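Nitrite oxidoreductase subunit A (Kuenenia stuttgartiensis, PDB 7B04) is a large subunit of the molybdopterin oxidoreductase family that carries an iron/sulfur cluster, a molybdenum atom and two MD1 molecules. Local coordinates at residues Trp371-Val377 / Val546-Val552; Lys379-Leu385 / Thr825-Tyr831; Arg944-Pro950 / Pro1037-Ala1041. All coordinates share one frame. Residue numbers count along the deposited sequence, not the author numbering.

Contact 1 (Trp371-Val377 / Val546-Val552)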
loop_
_atom_site.group_PDB
_atom_site.type_symbol
_atom_site.label_atom_id
_atom_site.label_comp_id
_atom_site.label_asym_id
_atom_site.label_seq_id
_atom_site.Cartn_x
_atom_site.Cartn_y
_atom_site.Cartn_z
ATOM N N TRP B 371 -4.262 6.211 41.657
ATOM C CA TRP B 371 -5.216 6.236 40.550
ATOM C C TRP B 371 -5.375 4.849 39.937
ATOM O O TRP B 371 -5.364 4.677 38.719
ATOM C CB TRP B 371 -4.760 7.239 39.498
ATOM C CG TRP B 371 -4.879 8.678 39.895
ATOM C CD1 TRP B 371 -5.555 9.185 40.966
ATOM C CD2 TRP B 371 -4.299 9.801 39.219
ATOM N NE1 TRP B 371 -5.434 10.554 40.997
ATOM C CE2 TRP B 371 -4.667 10.956 39.936
ATOM C CE3 TRP B 371 -3.504 9.941 38.077
ATOM C CZ2 TRP B 371 -4.267 12.234 39.548
ATOM C CZ3 TRP B 371 -3.109 11.209 37.693
ATOM C CH2 TRP B 371 -3.490 12.339 38.426
ATOM N N TYR B 372 -5.522 3.838 40.790
ATOM C CA TYR B 372 -5.679 2.461 40.348
ATOM C C TYR B 372 -6.900 1.841 41.009
ATOM O O TYR B 372 -7.246 2.175 42.145
ATOM C CB TYR B 372 -4.424 1.625 40.656
ATOM C CG TYR B 372 -4.082 1.510 42.128
ATOM C CD1 TYR B 372 -3.329 2.488 42.765
ATOM C CD2 TYR B 372 -4.495 0.413 42.873
ATOM C CE1 TYR B 372 -3.007 2.382 44.107
ATOM C CE2 TYR B 372 -4.179 0.299 44.215
ATOM C CZ TYR B 372 -3.436 1.286 44.826
ATOM O OH TYR B 372 -3.120 1.176 46.161
ATOM N N ASP B 373 -7.547 0.928 40.290
ATOM C CA ASP B 373 -8.669 0.171 40.838
ATOM C C ASP B 373 -8.092 -0.882 41.772
ATOM O O ASP B 373 -7.652 -1.941 41.324
ATOM C CB ASP B 373 -9.500 -0.467 39.727
ATOM C CG ASP B 373 -10.614 -1.372 40.259
ATOM O OD1 ASP B 373 -10.351 -2.278 41.077
ATOM O OD2 ASP B 373 -11.774 -1.178 39.844
ATOM N N ALA B 374 -8.073 -0.587 43.074
ATOM C CA ALA B 374 -7.497 -1.522 44.038
ATOM C C ALA B 374 -8.171 -2.887 43.956
ATOM O O ALA B 374 -7.512 -3.926 44.076
ATOM C CB ALA B 374 -7.605 -0.953 45.453
ATOM N N ASP B 375 -9.487 -2.899 43.752
ATOM C CA ASP B 375 -10.226 -4.155 43.695
ATOM C C ASP B 375 -9.813 -4.995 42.490
ATOM O O ASP B 375 -9.566 -6.202 42.621
ATOM C CB ASP B 375 -11.726 -3.846 43.706
ATOM C CG ASP B 375 -12.586 -5.084 43.672
ATOM O OD1 ASP B 375 -12.472 -5.843 42.694
ATOM O OD2 ASP B 375 -13.384 -5.297 44.612
ATOM N N TYR B 376 -9.721 -4.378 41.310
ATOM C CA TYR B 376 -9.334 -5.135 40.114
ATOM C C TYR B 376 -7.904 -5.647 40.209
ATOM O O TYR B 376 -7.572 -6.653 39.574
ATOM C CB TYR B 376 -9.501 -4.276 38.849
ATOM C CG TYR B 376 -9.095 -4.990 37.568
ATOM C CD1 TYR B 376 -10.005 -5.761 36.860
ATOM C CD2 TYR B 376 -7.798 -4.896 37.079
ATOM C CE1 TYR B 376 -9.636 -6.414 35.698
ATOM C CE2 TYR B 376 -7.425 -5.540 35.922
ATOM C CZ TYR B 376 -8.346 -6.301 35.233
ATOM O OH TYR B 376 -7.987 -6.958 34.075
ATOM N N VAL B 377 -7.047 -4.962 40.961
ATOM C CA VAL B 377 -5.682 -5.431 41.145
ATOM C C VAL B 377 -5.548 -6.380 42.337
ATOM O O VAL B 377 -4.633 -7.207 42.365
ATOM C CB VAL B 377 -4.714 -4.246 41.252
ATOM C CG1 VAL B 377 -3.328 -4.725 40.900
ATOM C CG2 VAL B 377 -5.123 -3.196 40.253
ATOM N N VAL B 546 -2.414 -0.685 32.431
ATOM C CA VAL B 546 -3.724 -1.266 32.167
ATOM C C VAL B 546 -4.109 -2.334 33.187
ATOM O O VAL B 546 -5.306 -2.612 33.355
ATOM C CB VAL B 546 -3.765 -1.832 30.734
ATOM C CG1 VAL B 546 -3.113 -3.200 30.664
ATOM C CG2 VAL B 546 -5.182 -1.900 30.223
ATOM N N MET B 547 -3.136 -2.933 33.880
ATOM C CA MET B 547 -3.459 -3.848 34.971
ATOM C C MET B 547 -4.040 -3.096 36.160
ATOM O O MET B 547 -4.936 -3.598 36.846
ATOM C CB MET B 547 -2.214 -4.621 35.405
ATOM C CG MET B 547 -1.748 -5.689 34.438
ATOM S SD MET B 547 -0.426 -6.684 35.154
ATOM C CE MET B 547 0.953 -5.551 35.044
ATOM N N LEU B 548 -3.532 -1.891 36.416
ATOM C CA LEU B 548 -3.932 -1.128 37.589
ATOM C C LEU B 548 -5.272 -0.430 37.399
ATOM O O LEU B 548 -5.988 -0.197 38.379
ATOM C CB LEU B 548 -2.844 -0.115 37.937
ATOM C CG LEU B 548 -1.492 -0.753 38.259
ATOM C CD1 LEU B 548 -0.405 0.300 38.413
ATOM C CD2 LEU B 548 -1.600 -1.608 39.512
ATOM N N THR B 549 -5.635 -0.101 36.163
ATOM C CA THR B 549 -6.847 0.659 35.890
ATOM C C THR B 549 -8.052 -0.216 35.576
ATOM O O THR B 549 -9.141 0.320 35.346
ATOM C CB THR B 549 -6.605 1.617 34.725
ATOM O OG1 THR B 549 -6.075 0.885 33.611
ATOM C CG2 THR B 549 -5.629 2.710 35.122
ATOM N N GLY B 550 -7.895 -1.534 35.574
ATOM C CA GLY B 550 -9.003 -2.430 35.301
ATOM C C GLY B 550 -9.504 -2.411 33.872
ATOM O O GLY B 550 -10.716 -2.368 33.634
ATOM N N ASN B 551 -8.587 -2.442 32.910
ATOM C CA ASN B 551 -8.932 -2.365 31.496
ATOM C C ASN B 551 -8.424 -3.575 30.716
ATOM O O ASN B 551 -7.941 -3.447 29.592
ATOM C CB ASN B 551 -8.420 -1.064 30.887
ATOM C CG ASN B 551 -9.044 0.159 31.525
ATOM O OD1 ASN B 551 -8.348 1.110 31.883
ATOM N ND2 ASN B 551 -10.363 0.143 31.666
ATOM N N VAL B 552 -8.478 -4.762 31.314
ATOM C CA VAL B 552 -8.163 -5.999 30.606
ATOM C C VAL B 552 -9.353 -6.941 30.733
ATOM O O VAL B 552 -9.840 -7.187 31.842
ATOM C CB VAL B 552 -6.881 -6.665 31.143
ATOM C CG1 VAL B 552 -6.712 -8.058 30.551
ATOM C CG2 VAL B 552 -5.671 -5.803 30.835
#
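Two hydrogen bonds tie the start of helix 374-378 to the C-terminal end of helix 544-548 and the loop that follows it, so that within the molybdopterin oxidoreductase family region the N-terminus of one helix packs against the C-terminus of another and the glycine turn after it. Asp373 N donates to Leu548 O at 2.7 Å. Asp373 holds the N-cap position, so its backbone amide is not used by its own helix, and it meets a carbonyl from the last turn of the other one. The second bond runs from Tyr376 OH to Val552 O, 2.9 Å. Between these bonds lies Gly550, which breaks the helical path with positive phi. Its CA sits over one face of the Tyr376 ring, 3.4 Å from the ring centroid, in a CH-pi contact; a CB here would come tight against the ring. Met547 O approaches the edge of the same ring, 3.2 Å from Tyr376 CD2. Farther out the contact is apolar. Leu548 is also covered by Thr363 and Ile367 of helix 355-368, while Tyr372 CB lies 3.6 Å from Leu548 CB. Within the first turn of helix 374-378, Val377 CG1 lies 3.8 Å from Leu548 CD2.

Contact 2 (Lys379-Leu385 / Thr825-Tyr831)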
loop_
_atom_site.group_PDB
_atom_site.type_symbol
_atom_site.label_atom_id
_atom_site.label_comp_id
_atom_site.label_asym_id
_atom_site.label_seq_id
_atom_site.Cartn_x
_atom_site.Cartn_y
_atom_site.Cartn_z
ATOM N N LYS B 379 -7.635 -8.710 42.915
ATOM C CA LYS B 379 -7.870 -9.887 42.102
ATOM C C LYS B 379 -7.106 -9.766 40.784
ATOM O O LYS B 379 -6.491 -8.742 40.478
ATOM C CB LYS B 379 -9.360 -10.081 41.826
ATOM C CG LYS B 379 -10.306 -9.339 42.732
ATOM C CD LYS B 379 -11.746 -9.623 42.307
ATOM C CE LYS B 379 -12.728 -8.774 43.087
ATOM N NZ LYS B 379 -14.152 -8.922 42.666
ATOM N N PHE B 380 -7.094 -10.864 40.031
ATOM C CA PHE B 380 -6.569 -10.936 38.668
ATOM C C PHE B 380 -5.106 -10.541 38.470
ATOM O O PHE B 380 -4.597 -10.638 37.349
ATOM C CB PHE B 380 -7.396 -10.027 37.753
ATOM C CG PHE B 380 -8.859 -10.361 37.698
ATOM C CD1 PHE B 380 -9.295 -11.671 37.733
ATOM C CD2 PHE B 380 -9.803 -9.347 37.599
ATOM C CE1 PHE B 380 -10.644 -11.967 37.670
ATOM C CE2 PHE B 380 -11.151 -9.640 37.543
ATOM C CZ PHE B 380 -11.572 -10.949 37.584
ATOM N N THR B 381 -4.406 -10.112 39.516
ATOM C CA THR B 381 -3.064 -9.571 39.340
ATOM C C THR B 381 -2.132 -10.135 40.402
ATOM O O THR B 381 -2.563 -10.490 41.503
ATOM C CB THR B 381 -3.080 -8.034 39.381
ATOM O OG1 THR B 381 -4.185 -7.551 38.604
ATOM C CG2 THR B 381 -1.803 -7.477 38.778
ATOM N N ASP B 382 -0.839 -10.191 40.072
ATOM C CA ASP B 382 0.159 -10.715 40.995
ATOM C C ASP B 382 0.646 -9.693 42.019
ATOM O O ASP B 382 1.450 -10.058 42.883
ATOM C CB ASP B 382 1.344 -11.320 40.228
ATOM C CG ASP B 382 2.227 -10.283 39.562
ATOM O OD1 ASP B 382 1.824 -9.107 39.451
ATOM O OD2 ASP B 382 3.344 -10.659 39.141
ATOM N N PHE B 383 0.217 -8.430 41.932
ATOM C CA PHE B 383 0.711 -7.421 42.869
ATOM C C PHE B 383 0.478 -7.794 44.330
ATOM O O PHE B 383 1.399 -7.587 45.140
ATOM C CB PHE B 383 0.068 -6.056 42.587
ATOM C CG PHE B 383 0.716 -5.283 41.475
ATOM C CD1 PHE B 383 1.987 -4.756 41.620
ATOM C CD2 PHE B 383 0.033 -5.051 40.297
ATOM C CE1 PHE B 383 2.572 -4.033 40.596
ATOM C CE2 PHE B 383 0.608 -4.333 39.271
ATOM C CZ PHE B 383 1.880 -3.822 39.420
ATOM N N PRO B 384 -0.681 -8.329 44.741
ATOM C CA PRO B 384 -0.840 -8.703 46.155
ATOM C C PRO B 384 0.072 -9.837 46.589
ATOM O O PRO B 384 0.339 -9.962 47.791
ATOM C CB PRO B 384 -2.317 -9.107 46.251
ATOM C CG PRO B 384 -2.697 -9.479 44.863
ATOM C CD PRO B 384 -1.939 -8.527 43.995
ATOM N N LEU B 385 0.531 -10.678 45.666
ATOM C CA LEU B 385 1.372 -11.811 46.031
ATOM C C LEU B 385 2.698 -11.325 46.622
ATOM O O LEU B 385 3.291 -10.363 46.136
ATOM C CB LEU B 385 1.607 -12.697 44.800
ATOM C CG LEU B 385 0.495 -13.708 44.483
ATOM C CD1 LEU B 385 -0.754 -13.036 43.919
ATOM C CD2 LEU B 385 1.000 -14.782 43.533
ATOM N N THR B 825 1.007 -18.045 38.148
ATOM C CA THR B 825 0.100 -17.608 39.203
ATOM C C THR B 825 -1.362 -17.572 38.779
ATOM O O THR B 825 -2.229 -17.365 39.633
ATOM C CB THR B 825 0.494 -16.214 39.710
ATOM O OG1 THR B 825 0.334 -15.253 38.659
ATOM C CG2 THR B 825 1.936 -16.202 40.201
ATOM N N GLY B 826 -1.663 -17.771 37.500
ATOM C CA GLY B 826 -3.028 -17.578 37.052
ATOM C C GLY B 826 -3.461 -16.134 37.053
ATOM O O GLY B 826 -4.663 -15.853 37.035
ATOM N N ARG B 827 -2.502 -15.209 37.082
ATOM C CA ARG B 827 -2.765 -13.786 37.201
ATOM C C ARG B 827 -1.862 -13.029 36.245
ATOM O O ARG B 827 -0.857 -13.553 35.756
ATOM C CB ARG B 827 -2.528 -13.292 38.629
ATOM C CG ARG B 827 -3.546 -13.771 39.632
ATOM C CD ARG B 827 -3.006 -13.609 41.038
ATOM N NE ARG B 827 -4.036 -13.855 42.038
ATOM C CZ ARG B 827 -4.722 -12.894 42.643
ATOM N NH1 ARG B 827 -5.641 -13.206 43.539
ATOM N NH2 ARG B 827 -4.491 -11.622 42.351
ATOM N N LEU B 828 -2.257 -11.799 35.957
ATOM C CA LEU B 828 -1.416 -10.957 35.094
ATOM C C LEU B 828 -0.136 -10.741 35.886
ATOM O O LEU B 828 -0.259 -10.304 37.002
ATOM C CB LEU B 828 -2.152 -9.635 34.888
ATOM C CG LEU B 828 -3.494 -9.729 34.176
ATOM C CD1 LEU B 828 -4.181 -8.387 34.154
ATOM C CD2 LEU B 828 -3.321 -10.245 32.765
ATOM N N GLN B 829 1.033 -10.930 35.283
ATOM C CA GLN B 829 2.275 -10.821 36.075
ATOM C C GLN B 829 3.122 -9.607 35.700
ATOM O O GLN B 829 3.391 -9.405 34.541
ATOM C CB GLN B 829 3.076 -12.113 35.946
ATOM C CG GLN B 829 2.229 -13.362 36.034
ATOM C CD GLN B 829 2.947 -14.523 36.670
ATOM O OE1 GLN B 829 2.342 -15.430 37.218
ATOM N NE2 GLN B 829 4.255 -14.505 36.608
ATOM N N ALA B 830 3.501 -8.832 36.707
ATOM C CA ALA B 830 4.428 -7.692 36.565
ATOM C C ALA B 830 5.819 -8.121 37.021
ATOM O O ALA B 830 6.693 -7.276 37.024
ATOM C CB ALA B 830 3.907 -6.522 37.335
ATOM N N TYR B 831 5.957 -9.366 37.470
ATOM C CA TYR B 831 7.207 -9.921 38.037
ATOM C C TYR B 831 7.405 -11.350 37.538
ATOM O O TYR B 831 6.414 -12.033 37.367
ATOM C CB TYR B 831 7.095 -9.959 39.561
ATOM C CG TYR B 831 8.421 -10.097 40.254
ATOM C CD1 TYR B 831 9.327 -9.058 40.246
ATOM C CD2 TYR B 831 8.785 -11.269 40.880
ATOM C CE1 TYR B 831 10.560 -9.172 40.851
ATOM C CE2 TYR B 831 10.020 -11.398 41.482
ATOM C CZ TYR B 831 10.905 -10.345 41.471
ATOM O OH TYR B 831 12.130 -10.456 42.036
#
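Backbone pairing comes first: Leu828 N donates to Phe380 O (3.0 Å) and Asp382 N to Leu828 O (3.1 Å), so the amide and carbonyl of Leu828 flank Thr381 in a single, isolated beta bridge. Side chains then bond to backbone from both segments. Arg827 NH2 makes a very short bond to Thr381 O, 2.4 Å in the model, and also bonds to Lys378 O; the guanidinium lies between Phe380 N over one face and Leu385 CD1 over the other. In return, the Asp382 carboxylate receives Ala830 N, at 3.0 Å from OD2, and more weakly Tyr831 N. A type I turn from Asp382 to Leu385 follows, closed by Leu385 N to Asp382 O at 3.0 Å. Apolar contacts are few: Phe383 CZ meets Ala830 CB at 4.0 Å, and Leu385 CD2 meets Thr825 CG2 at 3.7 Å. Phe383 touches Val377 of helix 374-378, Leu548 of 544-548 and Leu481 of 481-488; its loop leads into strand 386-388, whereas 825-831 links helices 812-816 and 835-840.

Contact 3 (Arg944-Pro950 / Pro1037-Ala1041)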
loop_
_atom_site.group_PDB
_atom_site.type_symbol
_atom_site.label_atom_id
_atom_site.label_comp_id
_atom_site.label_asym_id
_atom_site.label_seq_id
_atom_site.Cartn_x
_atom_site.Cartn_y
_atom_site.Cartn_z
ATOM N N ARG B 944 10.794 5.870 -17.160
ATOM C CA ARG B 944 12.177 5.809 -16.687
ATOM C C ARG B 944 13.069 6.818 -17.414
ATOM O O ARG B 944 14.029 6.464 -18.100
ATOM C CB ARG B 944 12.734 4.391 -16.827
ATOM C CG ARG B 944 12.054 3.368 -15.937
ATOM C CD ARG B 944 12.754 2.024 -16.018
ATOM N NE ARG B 944 14.098 2.080 -15.448
ATOM C CZ ARG B 944 15.214 2.036 -16.168
ATOM N NH1 ARG B 944 16.397 2.058 -15.569
ATOM N NH2 ARG B 944 15.147 1.943 -17.489
ATOM N N MET B 945 12.731 8.098 -17.249
ATOM C CA MET B 945 13.518 9.150 -17.888
ATOM C C MET B 945 14.937 9.210 -17.332
ATOM O O MET B 945 15.877 9.526 -18.071
ATOM C CB MET B 945 12.820 10.498 -17.721
ATOM C CG MET B 945 11.449 10.554 -18.369
ATOM S SD MET B 945 10.617 12.128 -18.103
ATOM C CE MET B 945 8.996 11.773 -18.774
ATOM N N ASP B 946 15.113 8.917 -16.046
ATOM C CA ASP B 946 16.439 8.797 -15.444
ATOM C C ASP B 946 16.824 7.325 -15.509
ATOM O O ASP B 946 16.302 6.503 -14.752
ATOM C CB ASP B 946 16.429 9.322 -14.012
ATOM C CG ASP B 946 17.819 9.423 -13.408
ATOM O OD1 ASP B 946 18.806 9.087 -14.096
ATOM O OD2 ASP B 946 17.922 9.843 -12.237
ATOM N N LYS B 947 17.738 6.984 -16.421
ATOM C CA LYS B 947 18.067 5.579 -16.644
ATOM C C LYS B 947 18.727 4.931 -15.432
ATOM O O LYS B 947 18.696 3.702 -15.312
ATOM C CB LYS B 947 18.926 5.425 -17.900
ATOM C CG LYS B 947 20.387 5.817 -17.785
ATOM C CD LYS B 947 21.095 5.473 -19.092
ATOM C CE LYS B 947 22.598 5.678 -19.015
ATOM N NZ LYS B 947 23.259 5.260 -20.287
ATOM N N ARG B 948 19.322 5.721 -14.533
ATOM C CA ARG B 948 19.929 5.149 -13.333
ATOM C C ARG B 948 18.891 4.464 -12.451
ATOM O O ARG B 948 19.232 3.582 -11.652
ATOM C CB ARG B 948 20.633 6.237 -12.525
ATOM C CG ARG B 948 21.859 6.857 -13.171
ATOM C CD ARG B 948 22.406 7.957 -12.283
ATOM N NE ARG B 948 21.486 9.089 -12.208
ATOM C CZ ARG B 948 21.544 10.043 -11.283
ATOM N NH1 ARG B 948 22.478 10.005 -10.343
ATOM N NH2 ARG B 948 20.665 11.036 -11.295
ATOM N N MET B 949 17.637 4.875 -12.568
ATOM C CA MET B 949 16.553 4.299 -11.786
ATOM C C MET B 949 16.443 2.794 -12.032
ATOM O O MET B 949 16.386 2.366 -13.196
ATOM C CB MET B 949 15.265 5.021 -12.150
ATOM C CG MET B 949 14.046 4.483 -11.516
ATOM S SD MET B 949 12.652 5.483 -12.055
ATOM C CE MET B 949 11.718 5.483 -10.550
ATOM N N PRO B 950 16.404 1.967 -10.973
ATOM C CA PRO B 950 16.414 0.505 -11.172
ATOM C C PRO B 950 15.251 -0.037 -11.988
ATOM O O PRO B 950 15.462 -0.913 -12.828
ATOM C CB PRO B 950 16.378 -0.028 -9.726
ATOM C CG PRO B 950 16.918 1.112 -8.895
ATOM C CD PRO B 950 16.360 2.329 -9.551
ATOM N N PRO B 1037 21.704 -0.720 -21.839
ATOM C CA PRO B 1037 21.686 0.705 -22.211
ATOM C C PRO B 1037 20.669 1.513 -21.425
ATOM O O PRO B 1037 20.953 2.657 -21.047
ATOM C CB PRO B 1037 21.357 0.668 -23.710
ATOM C CG PRO B 1037 21.797 -0.689 -24.161
ATOM C CD PRO B 1037 21.515 -1.600 -23.004
ATOM N N ASP B 1038 19.487 0.951 -21.168
ATOM C CA ASP B 1038 18.468 1.648 -20.392
ATOM C C ASP B 1038 18.758 1.651 -18.896
ATOM O O ASP B 1038 18.083 2.373 -18.155
ATOM C CB ASP B 1038 17.087 1.032 -20.652
ATOM C CG ASP B 1038 17.015 -0.437 -20.276
ATOM O OD1 ASP B 1038 18.052 -1.016 -19.897
ATOM O OD2 ASP B 1038 15.911 -1.017 -20.360
ATOM N N GLY B 1039 19.726 0.861 -18.438
ATOM C CA GLY B 1039 20.127 0.875 -17.046
ATOM C C GLY B 1039 19.195 0.164 -16.091
ATOM O O GLY B 1039 19.386 0.271 -14.875
ATOM N N ARG B 1040 18.195 -0.553 -16.597
ATOM C CA ARG B 1040 17.254 -1.243 -15.726
ATOM C C ARG B 1040 17.933 -2.419 -15.033
ATOM O O ARG B 1040 18.658 -3.193 -15.664
ATOM C CB ARG B 1040 16.048 -1.726 -16.530
ATOM C CG ARG B 1040 14.988 -2.430 -15.698
ATOM C CD ARG B 1040 13.837 -2.905 -16.567
ATOM N NE ARG B 1040 12.853 -3.671 -15.807
ATOM C CZ ARG B 1040 11.788 -4.254 -16.347
ATOM N NH1 ARG B 1040 10.943 -4.933 -15.583
ATOM N NH2 ARG B 1040 11.569 -4.160 -17.651
ATOM N N ALA B 1041 17.700 -2.548 -13.726
ATOM C CA ALA B 1041 18.263 -3.646 -12.942
ATOM C C ALA B 1041 17.349 -4.866 -13.071
ATOM O O ALA B 1041 16.650 -5.274 -12.142
ATOM C CB ALA B 1041 18.447 -3.229 -11.490
#
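Arg944, Pro950 and Lys947 have the most surface covered in this meeting of two loops, a case of an arginine side chain joining irregular segments through backbone carbonyls. A type I beta turn from Asp946 to Met949, with Met949 N bonded to Asp946 O at 3.0 Å, shapes the first loop, which leads toward strand 956-959 of the six-stranded barrel. The guanidinium of Arg944 grips Asp1038 O in a fork, at 3.1 Å from NH1 and 3.0 Å from NH2. Its NH1 also donates to Met949 O within its own loop, a very short 2.4 Å, so one group holds the turn and the opposing loop together. The face of the guanidinium lies against Arg1040 CA. The Asp1038 carboxylate contributes only nearby charge to Arg944; its salt bridge is with Arg1036.

Lys947 lays its aliphatic chain along the other loop, CB 3.2 Å from Asp1038 O and CD 3.4 Å from Pro1037 O. Here Gly1039, with positive phi, is closely fitted: a CB at this position would clash with Lys947 O. The contact also borders a subunit interface, since Arg944 O accepts a hydrogen bond from Asn190 of subunit C, which packs on Lys947 and Asp1038 as well.

Pro950 closes the far end. Its carbonyl takes the amide of Ala1041, whose N lies 2.9 Å from Pro950 O, and the same oxygen receives a CA-H...O contact from Arg1040 CA at 3.4 Å.

Contacts 1 and 2 form one continuous region: their centres are 12 Å apart, and their segments alternate along the chain, 371-377 and 379-385 being followed by 546-552 and then 825-831. Segment 379-385 follows directly on helix 374-378, which belongs to contact 1, with only Lys378 between the two segments. Val377 CG1 lies 3.4 Å from Phe383 CD2 and Met547 SD 3.4 Å from Leu828 CB. Thus 546-552 and 825-831, far apart in sequence, both pack against the single run 371-385 and against each other. Contact 3 opens only after both have closed, about 60 Å away between centres and across the chain's centre, next to subunit C.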